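Local coordinates for protein DNA polymerase sliding clamp C (Sulfolobus tokodaii, PDB 3AIZ) that forms a subunit of the ring-shaped sliding clamp that encircles DNA and tethers DNA polymerase and other processing proteins to it, at residues C[16-21]-C[204-208]; C[23-27]-C[114-118]; C[32-36]-C[48-53]; C[155-159]-C[216-220]; C[211-216]-C[228-232]. All coordinates share one frame; numbering follows the deposited sequence.

Interactions 2, 3, 4 and 5 all reach one nine-stranded antiparallel sheet that runs through both halves of the chain, while interaction 1 joins the end of helix 8-18 to the loop after helix 199-203 and holds the bound sulfate. Interaction 1 touches interaction 3 through L18 CD2 and I49 CD1 (3.9 Å), and interaction 5 where T205 OG1 and Y229 OH lie 2.7 Å apart in a probable hydrogen bond. Interactions 2 and 3 meet on neighbouring strands 24-29 and 33-39, L27 CD2 being 3.7 Å from I36 CD1. Interactions 4 and 5 share E216, their centres about 17 Å apart. The contact of 23-27 with 114-118 is far from that of 155-159 with 216-220, about 31 Å between centres.

Interaction 1: residues C[16-21]-C[204-208]; sequences RTLEEF and NTSKM. With SO4 (sulfate ion), chain G.
K207 and E20 form a salt bridge that joins the N- and C-terminal halves of the DNA clamp (PCNA) fold, K207 NZ donating to E20 OE2 over 3.1 Å. The bond reaches the oxygen on its anti side, 15° out of the carboxylate plane. E20 follows helix 8-18, one of the helices that in PCNA-type clamps line the DNA channel, and K207 lies just after helix 199-203 of the other half. The lysine chain is bent at its last two torsions, which brings the ammonium round to OE2, close to the carboxylate plane. Next to it, R16 grips a sulfate ion, probably from the crystallisation liquor, in the plane of its guanidinium edge: NE bonds to sulfate O2 at 3.2 Å and NH2 to sulfate O3 at 2.8 Å. K207 passes the same ion with its aliphatic CE, 3.3 Å from O1. An arginine on a channel-lining helix could perhaps hold a DNA phosphate in a similar way. Farther along, the E20 carboxylate and the N204 amide are stacked with their planes 25° apart; alongside, E20 CB lies 3.5 Å from N204 CB. Away from the charged groups the contact is buried. T17 suits the junction because its hydroxyl is bonded within its own helix to the carbonyl of Y13, while its methyl faces the partner, T17 CG2 lying 3.5 Å from N204 O. F21 brings the far end of its ring obliquely to T205, where F21 CZ touches T205 CG2 at 3.6 Å.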
# COMPACT_ATOMS: atom_id res chain seq x y z
N ARG C 16 18.87 18.68 16.49
CA ARG C 16 17.67 18.55 15.68
C ARG C 16 16.43 18.61 16.57
O ARG C 16 15.38 19.08 16.14
CB ARG C 16 17.71 17.24 14.88
CG ARG C 16 18.95 17.09 14.01
CD ARG C 16 18.97 15.77 13.28
NE ARG C 16 17.83 15.63 12.38
CZ ARG C 16 17.65 14.60 11.56
NH1 ARG C 16 18.54 13.61 11.53
NH2 ARG C 16 16.59 14.55 10.77
N THR C 17 16.58 18.15 17.80
CA THR C 17 15.51 18.27 18.79
C THR C 17 15.28 19.73 19.13
O THR C 17 14.15 20.20 19.19
CB THR C 17 15.84 17.51 20.09
OG1 THR C 17 15.96 16.11 19.82
CG2 THR C 17 14.75 17.73 21.13
N LEU C 18 16.38 20.46 19.35
CA LEU C 18 16.31 21.86 19.73
C LEU C 18 15.64 22.73 18.66
O LEU C 18 15.02 23.74 18.98
CB LEU C 18 17.70 22.40 20.06
CG LEU C 18 18.40 21.81 21.28
CD1 LEU C 18 19.80 22.37 21.43
CD2 LEU C 18 17.58 22.07 22.54
N GLU C 19 15.77 22.32 17.40
CA GLU C 19 15.15 23.06 16.30
C GLU C 19 13.65 23.22 16.52
O GLU C 19 13.05 24.20 16.09
CB GLU C 19 15.40 22.36 14.97
CG GLU C 19 16.75 22.65 14.34
CD GLU C 19 16.91 21.99 12.99
OE1 GLU C 19 16.49 20.82 12.84
OE2 GLU C 19 17.47 22.63 12.07
N GLU C 20 13.06 22.24 17.20
CA GLU C 20 11.63 22.25 17.46
C GLU C 20 11.24 23.36 18.43
O GLU C 20 10.08 23.77 18.48
CB GLU C 20 11.18 20.90 18.03
CG GLU C 20 11.54 19.70 17.15
CD GLU C 20 10.65 19.58 15.92
OE1 GLU C 20 9.71 20.39 15.78
OE2 GLU C 20 10.90 18.67 15.10
N PHE C 21 12.21 23.85 19.20
CA PHE C 21 11.93 24.82 20.25
C PHE C 21 12.50 26.21 19.99
O PHE C 21 11.82 27.21 20.19
CB PHE C 21 12.44 24.29 21.60
CG PHE C 21 11.80 23.00 22.03
CD1 PHE C 21 12.35 21.79 21.67
CD2 PHE C 21 10.64 23.01 22.78
CE1 PHE C 21 11.76 20.60 22.06
CE2 PHE C 21 10.04 21.83 23.17
CZ PHE C 21 10.60 20.62 22.81
N ASN C 204 7.82 16.95 20.75
CA ASN C 204 8.98 17.48 20.04
C ASN C 204 10.33 17.10 20.64
O ASN C 204 11.38 17.51 20.14
CB ASN C 204 8.87 19.00 19.90
CG ASN C 204 7.79 19.42 18.92
OD1 ASN C 204 7.31 18.61 18.12
ND2 ASN C 204 7.41 20.69 18.97
N THR C 205 10.31 16.31 21.72
CA THR C 205 11.55 15.86 22.35
C THR C 205 11.87 14.42 21.94
O THR C 205 12.86 13.84 22.40
CB THR C 205 11.48 15.96 23.89
OG1 THR C 205 10.53 15.01 24.40
CG2 THR C 205 11.08 17.36 24.31
N SER C 206 11.02 13.85 21.09
CA SER C 206 11.17 12.46 20.67
C SER C 206 12.47 12.18 19.92
O SER C 206 13.01 11.07 19.97
CB SER C 206 9.97 12.03 19.82
OG SER C 206 9.77 12.92 18.73
N LYS C 207 12.99 13.19 19.21
CA LYS C 207 14.23 13.02 18.46
C LYS C 207 15.46 12.92 19.36
O LYS C 207 16.59 13.04 18.89
CB LYS C 207 14.40 14.13 17.42
CG LYS C 207 13.77 13.80 16.07
CD LYS C 207 13.99 14.91 15.05
CE LYS C 207 12.87 15.95 15.11
NZ LYS C 207 12.76 16.60 16.44
N MET C 208 15.23 12.72 20.65
CA MET C 208 16.32 12.46 21.59
C MET C 208 16.57 10.96 21.69
O MET C 208 17.45 10.50 22.43
CB MET C 208 15.99 13.03 22.98
CG MET C 208 16.05 14.55 23.07
SD MET C 208 17.72 15.20 22.86
CE MET C 208 18.60 14.28 24.13
S SO4 G . 14.10 17.07 11.24
O1 SO4 G . 13.23 17.63 12.28
O2 SO4 G . 15.46 17.56 11.44
O3 SO4 G . 14.08 15.61 11.33
O4 SO4 G . 13.62 17.49 9.93

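Interaction 2: residues C[23-27]-C[114-118]; sequences DEITL and IVASE
E24 opens strand 24-29 with its side chain directed at I114, and the two side chains slide past each other in opposite directions until E24 CG meets I114 CD1 at 3.5 Å. Its CG stands anti to the backbone N (chi1 170°), and a bend at chi2 (-86°) then turns the carboxylate along the strand, toward T26. That bend places E24 OE2 within 3.7 Å of A116 CB. I25 points the other way, its side chain packing on F15 of helix 8-18, as expected of a strand with one face buried. T26 returns to the side of E24 and gives its hydroxyl to the glutamate: T26 OG1 donates over 2.8 Å to E24 OE2, which accepts it with its syn lone pair. The methyl of T26 meets the small side chain of A116, T26 CG2 to A116 CB being 3.8 Å. The loop that carries I114 and A116 joins the N-terminal and C-terminal halves of the subunit; in PCNA this connector borders the surface where partner proteins dock. With one polar bond that stays within the strand and otherwise only carbon and oxygen touching at the surface, the connector is laid against the E24 and T26 side of strand 24-29 by modest van der Waals contact rather than pinned to it.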
# COMPACT_ATOMS: atom_id res chain seq x y z
N ASP C 23 15.36 28.98 17.66
CA ASP C 23 15.99 29.30 16.38
C ASP C 23 17.50 29.46 16.52
O ASP C 23 18.26 28.94 15.71
CB ASP C 23 15.38 30.58 15.79
CG ASP C 23 13.94 30.39 15.36
OD1 ASP C 23 13.52 29.23 15.15
OD2 ASP C 23 13.23 31.41 15.22
N GLU C 24 17.92 30.20 17.54
CA GLU C 24 19.33 30.42 17.80
C GLU C 24 19.73 29.77 19.12
O GLU C 24 19.03 29.88 20.11
CB GLU C 24 19.65 31.92 17.84
CG GLU C 24 21.05 32.27 18.34
CD GLU C 24 21.13 32.38 19.85
OE1 GLU C 24 20.17 32.89 20.47
OE2 GLU C 24 22.17 31.98 20.43
N ILE C 25 20.87 29.07 19.11
CA ILE C 25 21.39 28.50 20.35
C ILE C 25 22.76 29.08 20.67
O ILE C 25 23.46 29.57 19.78
CB ILE C 25 21.49 26.96 20.28
CG1 ILE C 25 22.66 26.53 19.40
CG2 ILE C 25 20.19 26.36 19.79
CD1 ILE C 25 22.94 25.05 19.45
N THR C 26 23.12 29.03 21.94
CA THR C 26 24.41 29.55 22.38
C THR C 26 25.27 28.43 22.95
O THR C 26 25.11 28.04 24.11
CB THR C 26 24.23 30.64 23.46
OG1 THR C 26 23.43 31.70 22.93
CG2 THR C 26 25.58 31.19 23.89
N LEU C 27 26.17 27.91 22.13
CA LEU C 27 27.12 26.90 22.58
C LEU C 27 28.08 27.53 23.59
O LEU C 27 28.92 28.35 23.23
CB LEU C 27 27.90 26.33 21.40
CG LEU C 27 27.06 25.67 20.31
CD1 LEU C 27 27.92 25.29 19.12
CD2 LEU C 27 26.33 24.45 20.85
N ILE C 114 26.64 35.32 15.89
CA ILE C 114 25.50 36.22 16.05
C ILE C 114 25.30 36.57 17.52
O ILE C 114 25.85 35.91 18.40
CB ILE C 114 24.21 35.59 15.49
CG1 ILE C 114 23.98 34.22 16.13
CG2 ILE C 114 24.30 35.45 13.98
CD1 ILE C 114 22.80 33.47 15.54
N VAL C 115 24.51 37.61 17.78
CA VAL C 115 24.23 38.01 19.15
C VAL C 115 23.49 36.91 19.90
O VAL C 115 22.45 36.43 19.46
CB VAL C 115 23.42 39.32 19.21
CG1 VAL C 115 24.28 40.50 18.80
CG2 VAL C 115 22.19 39.22 18.32
N ALA C 116 24.05 36.51 21.04
CA ALA C 116 23.48 35.43 21.83
C ALA C 116 22.91 35.96 23.15
O ALA C 116 23.63 36.52 23.97
CB ALA C 116 24.52 34.36 22.10
N SER C 117 21.61 35.76 23.34
CA SER C 117 20.95 36.17 24.57
C SER C 117 21.38 35.31 25.74
O SER C 117 21.80 34.16 25.56
CB SER C 117 19.43 36.10 24.41
OG SER C 117 18.98 36.94 23.36
N GLU C 118 21.29 35.86 26.94
CA GLU C 118 21.52 35.10 28.16
C GLU C 118 20.19 34.59 28.69
O GLU C 118 19.24 35.37 28.84
CB GLU C 118 22.22 35.96 29.21
CG GLU C 118 23.61 36.43 28.82
CD GLU C 118 24.25 37.30 29.88
OE1 GLU C 118 23.57 37.61 30.89
OE2 GLU C 118 25.43 37.68 29.71

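Interaction 3: residues C[32-36]-C[48-53]; sequences DGLKI and DILIPA
I36 and I49 pair backbone to backbone in both directions, I49 N donating to I36 O at 2.7 Å and I36 N to I49 O at 3.0 Å. Two residues on, L34 and I51 repeat the arrangement, with L34 N to I51 O and I51 N to L34 O each at 2.8 Å. These are the hydrogen-bonded pairs of an antiparallel beta hairpin, and at its open end A53 N adds a further bond to D32 O. Between the two pairs, K35 and L50 form a non-hydrogen-bonded pair; another, G33 with P52, lies beyond L34 and I51, toward D32 and A53. Glycine fits this last place: its CA comes within 4.1 Å of P52 CA, and a CB there would crowd P52 CA and I51 O. The side chains then divide the strands into two faces. L34, I36, I49 and I51 share the buried one; L34 and I51 lie side by side, pointing the same way, with L34 CD2 and I51 CD1 4.1 Å apart. Beta-branched isoleucines and leucine suit it because F11, I14, F15 and L18 of helix 8-18, together with F56, cover this surface. On the other face L50, with CG anti to its backbone N (chi1 173°), extends CD1 alongside the aliphatic stem of K35, 3.7 Å from K35 CG, while the lysine's amino end leads away. The hairpin is therefore amphipathic: its backbone groups are shared between the hairpin partner and the flanking strands, one apolar face packs on helix 8-18, and the other carries the exposed K35 and the D48–R37 salt bridge.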
# COMPACT_ATOMS: atom_id res chain seq x y z
N ASP C 32 34.19 22.57 32.52
CA ASP C 32 33.46 21.36 32.90
C ASP C 32 32.91 20.63 31.68
O ASP C 32 32.90 19.40 31.64
CB ASP C 32 32.33 21.70 33.87
CG ASP C 32 32.84 22.22 35.20
OD1 ASP C 32 34.06 22.12 35.46
OD2 ASP C 32 32.02 22.72 36.00
N GLY C 33 32.45 21.38 30.69
CA GLY C 33 31.90 20.80 29.48
C GLY C 33 31.04 21.77 28.70
O GLY C 33 30.98 22.96 29.02
N LEU C 34 30.38 21.26 27.66
CA LEU C 34 29.53 22.09 26.82
C LEU C 34 28.15 22.30 27.43
O LEU C 34 27.37 21.36 27.56
CB LEU C 34 29.39 21.46 25.43
CG LEU C 34 28.40 22.14 24.47
CD1 LEU C 34 28.75 23.62 24.30
CD2 LEU C 34 28.38 21.43 23.13
N LYS C 35 27.86 23.54 27.82
CA LYS C 35 26.55 23.88 28.36
C LYS C 35 25.71 24.57 27.30
O LYS C 35 26.15 25.53 26.66
CB LYS C 35 26.69 24.77 29.59
CG LYS C 35 27.39 24.09 30.76
CD LYS C 35 27.49 25.02 31.96
CE LYS C 35 28.20 24.35 33.12
NZ LYS C 35 28.25 25.22 34.32
N ILE C 36 24.49 24.08 27.10
CA ILE C 36 23.56 24.67 26.16
C ILE C 36 22.26 24.96 26.87
O ILE C 36 21.72 24.11 27.57
CB ILE C 36 23.29 23.74 24.96
CG1 ILE C 36 24.60 23.36 24.27
CG2 ILE C 36 22.34 24.40 23.98
CD1 ILE C 36 24.43 22.32 23.19
N ASP C 48 17.74 22.92 29.42
CA ASP C 48 19.04 22.98 30.08
C ASP C 48 19.86 21.74 29.77
O ASP C 48 19.59 20.66 30.29
CB ASP C 48 18.87 23.14 31.59
CG ASP C 48 20.18 23.34 32.31
OD1 ASP C 48 21.06 24.03 31.76
OD2 ASP C 48 20.34 22.80 33.42
N ILE C 49 20.87 21.89 28.91
CA ILE C 49 21.69 20.76 28.48
C ILE C 49 23.12 20.87 29.00
O ILE C 49 23.71 21.95 29.01
CB ILE C 49 21.72 20.65 26.95
CG1 ILE C 49 20.30 20.48 26.40
CG2 ILE C 49 22.60 19.49 26.52
CD1 ILE C 49 20.23 20.46 24.89
N LEU C 50 23.66 19.74 29.44
CA LEU C 50 25.05 19.67 29.86
C LEU C 50 25.75 18.48 29.21
O LEU C 50 25.39 17.32 29.46
CB LEU C 50 25.16 19.56 31.38
CG LEU C 50 26.57 19.31 31.92
CD1 LEU C 50 27.52 20.43 31.49
CD2 LEU C 50 26.56 19.16 33.43
N ILE C 51 26.74 18.76 28.39
CA ILE C 51 27.53 17.73 27.74
C ILE C 51 28.96 17.78 28.26
O ILE C 51 29.79 18.52 27.73
CB ILE C 51 27.53 17.90 26.21
CG1 ILE C 51 26.09 18.03 25.69
CG2 ILE C 51 28.23 16.73 25.54
CD1 ILE C 51 25.99 18.25 24.20
N PRO C 52 29.24 16.99 29.31
CA PRO C 52 30.54 16.98 30.00
C PRO C 52 31.70 16.71 29.06
O PRO C 52 31.52 16.14 27.99
CB PRO C 52 30.38 15.83 31.00
CG PRO C 52 28.92 15.71 31.22
CD PRO C 52 28.29 16.04 29.90
N ALA C 53 32.90 17.11 29.48
CA ALA C 53 34.10 16.91 28.68
C ALA C 53 34.30 15.44 28.33
O ALA C 53 34.74 15.11 27.23
CB ALA C 53 35.32 17.45 29.42

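Interaction 4: residues C[155-159]-C[216-220]; sequences TFKAE and EIAFG
F219 and F156 dominate this contact, in which a strand of the four-stranded sheet crosses a strand of the long sheet at 92° inside the C-terminal half of the DNA clamp fold. The strand axes are 8.0 Å apart, so the side chains, chiefly F219 reaching to the other strand's backbone, bridge the interval. F219 lies with one ring face against F156: CB of F156 sits 3.8 Å from the F219 ring centroid and only 7° off the ring normal, a CH-pi contact over the centre of the ring. The F156 ring continues beyond that point and turns its own edge to the same F219 face, a T-shaped pair with planes at 67° and centroids 5.7 Å apart. F219 therefore receives both the stem and the ring of its partner. Its first torsion sets the ring between the backbone N and the carbonyl carbon, directing it at residues 156-158 of strand 153-159. Beside this pair I217 supplies a methyl, I217 CG2 meeting F156 CE2 at 3.9 Å where the two side chains cross at about a right angle. Large rings are suited here because a wide interval between two sheets must be bridged, whereas A158, whose CB meets CZ of F219, is small. L163 and L225 close in on F219, and F130 meets its ring too, so the cluster draws on both sheets. At the ring's edge, near its plane, lies A158 N, and A158 CB is 3.9 Å from F219 CZ.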
# COMPACT_ATOMS: atom_id res chain seq x y z
N THR C 155 -2.07 14.58 29.55
CA THR C 155 -2.18 14.45 31.00
C THR C 155 -1.18 13.43 31.52
O THR C 155 -1.24 12.25 31.17
CB THR C 155 -3.59 14.04 31.44
OG1 THR C 155 -4.50 15.13 31.25
CG2 THR C 155 -3.59 13.65 32.91
N PHE C 156 -0.25 13.89 32.36
CA PHE C 156 0.66 13.00 33.06
C PHE C 156 0.09 12.68 34.43
O PHE C 156 -0.05 13.57 35.27
CB PHE C 156 2.04 13.66 33.21
CG PHE C 156 2.88 13.61 31.97
CD1 PHE C 156 2.53 14.33 30.85
CD2 PHE C 156 4.04 12.85 31.94
CE1 PHE C 156 3.31 14.29 29.71
CE2 PHE C 156 4.83 12.81 30.81
CZ PHE C 156 4.46 13.53 29.69
N LYS C 157 -0.26 11.42 34.65
CA LYS C 157 -0.86 11.02 35.91
C LYS C 157 -0.12 9.84 36.54
O LYS C 157 0.08 8.81 35.90
CB LYS C 157 -2.34 10.67 35.71
CG LYS C 157 -3.08 10.28 36.97
CD LYS C 157 -4.58 10.32 36.75
CE LYS C 157 -5.34 9.78 37.96
NZ LYS C 157 -5.13 8.31 38.13
N ALA C 158 0.28 10.01 37.80
CA ALA C 158 0.95 8.95 38.53
C ALA C 158 0.03 8.36 39.59
O ALA C 158 -0.52 9.08 40.42
CB ALA C 158 2.23 9.48 39.17
N GLU C 159 -0.14 7.04 39.55
CA GLU C 159 -1.01 6.35 40.50
C GLU C 159 -0.46 4.97 40.85
O GLU C 159 -0.32 4.11 39.98
CB GLU C 159 -2.42 6.22 39.93
CG GLU C 159 -3.43 5.61 40.89
CD GLU C 159 -4.84 5.59 40.34
OE1 GLU C 159 -5.02 5.12 39.19
OE2 GLU C 159 -5.76 6.04 41.05
N GLU C 216 14.46 10.41 32.46
CA GLU C 216 13.82 10.58 33.76
C GLU C 216 12.64 11.54 33.66
O GLU C 216 12.79 12.68 33.21
CB GLU C 216 14.83 11.06 34.80
CG GLU C 216 15.98 10.08 35.02
CD GLU C 216 17.02 10.60 36.00
OE1 GLU C 216 16.63 11.31 36.96
OE2 GLU C 216 18.22 10.30 35.81
N ILE C 217 11.47 11.07 34.07
CA ILE C 217 10.24 11.84 34.01
C ILE C 217 9.81 12.28 35.40
O ILE C 217 9.60 11.45 36.28
CB ILE C 217 9.11 11.02 33.38
CG1 ILE C 217 9.60 10.30 32.12
CG2 ILE C 217 7.91 11.91 33.07
CD1 ILE C 217 8.63 9.27 31.58
N ALA C 218 9.69 13.59 35.60
CA ALA C 218 9.28 14.13 36.90
C ALA C 218 8.25 15.24 36.71
O ALA C 218 8.37 16.06 35.80
CB ALA C 218 10.49 14.64 37.66
N PHE C 219 7.25 15.27 37.57
CA PHE C 219 6.18 16.26 37.45
C PHE C 219 5.32 16.33 38.70
O PHE C 219 5.51 15.55 39.64
CB PHE C 219 5.30 15.94 36.24
CG PHE C 219 4.52 14.66 36.38
CD1 PHE C 219 5.05 13.46 35.93
CD2 PHE C 219 3.27 14.66 36.98
CE1 PHE C 219 4.34 12.28 36.06
CE2 PHE C 219 2.56 13.48 37.11
CZ PHE C 219 3.09 12.29 36.65
N GLY C 220 4.38 17.26 38.70
CA GLY C 220 3.46 17.44 39.81
C GLY C 220 2.45 18.52 39.49
O GLY C 220 2.61 19.26 38.52

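Interaction 5: residues C[211-216]-C[228-232]; sequences PSDTVE and RYNLP
V215 and Y229 make the tight side of this antiparallel beta hairpin: side by side and pointing the same way, they put V215 CG2 over one face of the tyrosine ring, 3.9 Å from its centroid and off its centre. The valine's CG2 stands anti to its backbone N, which directs that methyl at the ring. S212 completes the buried side, its OG donating to N230 O at 2.7 Å and also lying at the edge of the Y229 ring, near its plane; the hydroxyl has a second partner in T136, so this buried polar atom is doubly engaged. Next to it N230 N bonds to T214 O, and beyond V215 and Y229 come E216 N to R228 O at 2.8 Å and R228 N to E216 O at 2.9 Å. N230 also packs closely on T214, through its CB. The loose part is D213 with P232, both exposed, D213 OD2 to P232 CD being 4.2 Å. E216 and R228 share the face away from V215 without joining their charged ends, since the guanidinium of R228 turns instead to D238 and Y236 on the next strand. On the inner side V215 and Y229 pack against T136 and F139 of helix 136-149, P211 rests on Y13 and I14 of helix 8-18, and strands 130-135 and 235-241 flank the hairpin on either side.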
# COMPACT_ATOMS: atom_id res chain seq x y z
N PRO C 211 20.49 9.73 20.89
CA PRO C 211 21.51 10.21 21.82
C PRO C 211 21.30 9.73 23.26
O PRO C 211 22.27 9.42 23.95
CB PRO C 211 21.34 11.74 21.77
CG PRO C 211 20.60 12.00 20.51
CD PRO C 211 19.71 10.83 20.31
N SER C 212 20.04 9.67 23.69
CA SER C 212 19.73 9.38 25.09
C SER C 212 19.44 7.90 25.34
O SER C 212 18.64 7.29 24.63
CB SER C 212 18.55 10.24 25.56
OG SER C 212 18.31 10.08 26.94
N ASP C 213 20.10 7.34 26.34
CA ASP C 213 19.87 5.95 26.73
C ASP C 213 18.61 5.81 27.58
O ASP C 213 17.69 5.08 27.22
CB ASP C 213 21.09 5.38 27.46
CG ASP C 213 21.68 6.36 28.48
OD1 ASP C 213 21.12 6.48 29.59
OD2 ASP C 213 22.70 7.00 28.16
N THR C 214 18.59 6.50 28.71
CA THR C 214 17.42 6.49 29.59
C THR C 214 16.88 7.90 29.80
O THR C 214 17.61 8.88 29.64
CB THR C 214 17.76 5.86 30.97
OG1 THR C 214 18.71 6.68 31.65
CG2 THR C 214 18.32 4.46 30.79
N VAL C 215 15.61 8.00 30.15
CA VAL C 215 14.97 9.29 30.37
C VAL C 215 14.25 9.33 31.72
O VAL C 215 13.53 8.40 32.08
CB VAL C 215 13.96 9.62 29.24
CG1 VAL C 215 12.96 8.48 29.08
CG2 VAL C 215 13.25 10.93 29.53
N GLU C 216 14.46 10.41 32.46
CA GLU C 216 13.82 10.58 33.76
C GLU C 216 12.64 11.54 33.66
O GLU C 216 12.79 12.68 33.21
CB GLU C 216 14.83 11.06 34.80
CG GLU C 216 15.98 10.08 35.02
CD GLU C 216 17.02 10.60 36.00
OE1 GLU C 216 16.63 11.31 36.96
OE2 GLU C 216 18.22 10.30 35.81
N ARG C 228 14.24 14.65 31.69
CA ARG C 228 15.69 14.61 31.61
C ARG C 228 16.15 13.44 30.78
O ARG C 228 16.11 12.29 31.22
CB ARG C 228 16.32 14.53 33.00
CG ARG C 228 17.75 14.00 32.99
CD ARG C 228 18.45 14.19 34.31
NE ARG C 228 18.67 15.61 34.61
CZ ARG C 228 19.52 16.05 35.52
NH1 ARG C 228 20.25 15.20 36.22
NH2 ARG C 228 19.66 17.36 35.72
N TYR C 229 16.58 13.72 29.55
CA TYR C 229 17.14 12.70 28.70
C TYR C 229 18.62 12.51 29.03
O TYR C 229 19.45 13.33 28.65
CB TYR C 229 16.96 13.06 27.23
CG TYR C 229 15.53 12.96 26.75
CD1 TYR C 229 14.71 14.08 26.73
CD2 TYR C 229 15.01 11.76 26.30
CE1 TYR C 229 13.40 14.00 26.29
CE2 TYR C 229 13.70 11.67 25.86
CZ TYR C 229 12.91 12.79 25.85
OH TYR C 229 11.60 12.71 25.41
N ASN C 230 18.93 11.44 29.75
CA ASN C 230 20.30 11.16 30.16
C ASN C 230 21.23 10.97 28.97
O ASN C 230 20.85 10.38 27.95
CB ASN C 230 20.34 9.93 31.06
CG ASN C 230 19.62 10.14 32.38
OD1 ASN C 230 18.92 9.25 32.86
ND2 ASN C 230 19.79 11.32 32.96
N LEU C 231 22.45 11.48 29.10
CA LEU C 231 23.45 11.34 28.06
C LEU C 231 24.68 10.62 28.61
O LEU C 231 24.91 10.64 29.82
CB LEU C 231 23.86 12.71 27.52
CG LEU C 231 22.77 13.51 26.79
CD1 LEU C 231 23.23 14.93 26.54
CD2 LEU C 231 22.39 12.82 25.49
N PRO C 232 25.46 9.98 27.73
CA PRO C 232 26.68 9.29 28.14
C PRO C 232 27.61 10.20 28.94
O PRO C 232 27.57 11.42 28.79
CB PRO C 232 27.34 8.93 26.81
CG PRO C 232 26.19 8.80 25.86
CD PRO C 232 25.19 9.83 26.29